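Local coordinates for protein redox-sensing transcriptional repressor rex (Thermoanaerobacter ethanolicus, PDB 3WG9) that represses transcription as a DNA-binding homodimer and probably adjusts that repression to the cellular balance of NADH and NAD(+), at the interface of chains A and B. Residues are numbered along the deposited sequence; one frame, centred on the assembly and turned at random. Chains: chain A/B, Redox-sensing transcriptional repressor rex.

The interface of chains A and B. Residues chain A 5-7, 12, 56; chain B 204-205, 208, 212.
The C-terminal helix of chain B, residues 195-214, packs against the N-terminal winged-helix domain of chain A, where B:Glu208 meets the loop A:Thr5 to A:Val7 just before helix 9-27. Such a swapped helix is typical of the Rex homodimer. The B:Glu208 carboxylate takes two successive backbone N-H groups: A:Ile6 N lies 2.7 Å from OE1, and A:Val7 N lies 2.9 Å from OE2. Both bonds are nearly straight (176° and 172° at the hydrogen), yet each N-H comes from above the carboxylate plane. Glutamate suits the place: with CG anti to the backbone N (chi1 -170°) and the chain extended beyond it, the side chain reaches the loop, and its forked end offers an oxygen to each amide. OE2 also accepts the phenol OH of B:Tyr204, one turn earlier, at 2.6 Å on its anti side, which should hold the carboxylate against rotation. An alanine in place of B:Glu208 would probably leave both loop amides without their acceptor and set the tyrosine hydroxyl free to turn. A:Thr5 OG1 donates to the carbonyl O of A:Val7, which probably helps to keep the loop in shape. Tyrosine suits its place because its ring packs on apolar groups while its hydroxyl serves the carboxylate. Branched A:Ile12 crosses it at about a right angle, CG1 and CD1 both 3.6 Å from CE2; the hydroxyl lies in the A:Phe56 ring plane, at its edge. B:Phe212 offers a flat face, with A:Ile6 CG2 4.1 Å above its centre. On the same side, the compact CG2 methyl of A:Val7 caps two neighbouring aromatic tips, 3.3 Å from B:Tyr204 OH and 3.4 Å from B:Phe212 CZ.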
# COMPACT_ATOMS: atom_id res chain seq x y z
N THR A 5 -19.86 0.99 6.21
CA THR A 5 -20.14 1.44 4.82
C THR A 5 -21.47 0.90 4.30
O THR A 5 -22.00 -0.04 4.88
CB THR A 5 -19.02 1.13 3.79
OG1 THR A 5 -18.84 -0.28 3.66
CG2 THR A 5 -17.70 1.78 4.18
N ILE A 6 -21.98 1.50 3.21
CA ILE A 6 -23.10 1.00 2.41
C ILE A 6 -22.64 -0.06 1.42
O ILE A 6 -23.12 -1.20 1.45
CB ILE A 6 -23.81 2.16 1.71
CG1 ILE A 6 -24.43 3.08 2.78
CG2 ILE A 6 -24.84 1.67 0.71
CD1 ILE A 6 -24.92 4.45 2.28
N VAL A 7 -21.67 0.27 0.57
CA VAL A 7 -21.14 -0.67 -0.40
C VAL A 7 -20.00 -1.46 0.28
O VAL A 7 -19.37 -0.98 1.24
CB VAL A 7 -20.59 0.02 -1.66
CG1 VAL A 7 -19.91 -0.97 -2.53
CG2 VAL A 7 -21.71 0.74 -2.47
N ILE A 12 -15.26 -1.39 -2.62
CA ILE A 12 -14.65 -0.04 -2.54
C ILE A 12 -13.16 -0.06 -2.93
O ILE A 12 -12.67 0.84 -3.66
CB ILE A 12 -14.88 0.52 -1.15
CG1 ILE A 12 -16.37 0.78 -0.93
CG2 ILE A 12 -14.02 1.80 -0.83
CD1 ILE A 12 -16.76 0.93 0.51
N PHE A 56 -23.61 1.44 -8.35
CA PHE A 56 -23.69 2.90 -8.51
C PHE A 56 -24.58 3.34 -9.69
O PHE A 56 -24.78 4.53 -9.88
CB PHE A 56 -22.28 3.56 -8.59
CG PHE A 56 -21.30 3.06 -7.51
CD1 PHE A 56 -21.43 3.48 -6.21
CD2 PHE A 56 -20.34 2.08 -7.82
CE1 PHE A 56 -20.55 2.98 -5.22
CE2 PHE A 56 -19.45 1.61 -6.86
CZ PHE A 56 -19.58 2.05 -5.57
N TYR B 204 -13.69 8.21 -0.59
CA TYR B 204 -14.91 7.49 -0.90
C TYR B 204 -15.84 7.42 0.29
O TYR B 204 -17.05 7.76 0.20
CB TYR B 204 -14.63 6.11 -1.49
CG TYR B 204 -15.93 5.35 -1.67
CD1 TYR B 204 -16.48 5.13 -2.93
CD2 TYR B 204 -16.58 4.82 -0.57
CE1 TYR B 204 -17.70 4.42 -3.06
CE2 TYR B 204 -17.78 4.12 -0.69
CZ TYR B 204 -18.32 3.91 -1.93
OH TYR B 204 -19.51 3.18 -2.01
N ARG B 205 -15.25 7.12 1.45
CA ARG B 205 -16.06 6.92 2.64
C ARG B 205 -16.58 8.19 3.27
O ARG B 205 -17.68 8.18 3.85
CB ARG B 205 -15.31 6.10 3.69
CG ARG B 205 -15.21 4.64 3.29
CD ARG B 205 -14.39 3.86 4.33
NE ARG B 205 -13.00 3.82 3.87
CZ ARG B 205 -12.05 3.20 4.56
NH1 ARG B 205 -12.38 2.59 5.71
NH2 ARG B 205 -10.80 3.16 4.10
N GLU B 208 -19.72 8.74 0.92
CA GLU B 208 -20.63 7.69 0.53
C GLU B 208 -22.10 8.04 0.82
O GLU B 208 -22.98 7.79 -0.04
CB GLU B 208 -20.30 6.37 1.20
CG GLU B 208 -21.12 5.23 0.58
CD GLU B 208 -20.81 3.85 1.17
OE1 GLU B 208 -20.80 3.73 2.39
OE2 GLU B 208 -20.52 2.92 0.39
N PHE B 212 -25.23 8.21 -2.00
CA PHE B 212 -26.46 7.44 -2.04
C PHE B 212 -27.69 8.23 -1.59
O PHE B 212 -28.78 7.68 -1.61
CB PHE B 212 -26.33 6.16 -1.20
CG PHE B 212 -25.51 5.13 -1.84
CD1 PHE B 212 -26.08 4.23 -2.73
CD2 PHE B 212 -24.12 5.11 -1.66
CE1 PHE B 212 -25.29 3.30 -3.38
CE2 PHE B 212 -23.34 4.17 -2.30
CZ PHE B 212 -23.90 3.25 -3.15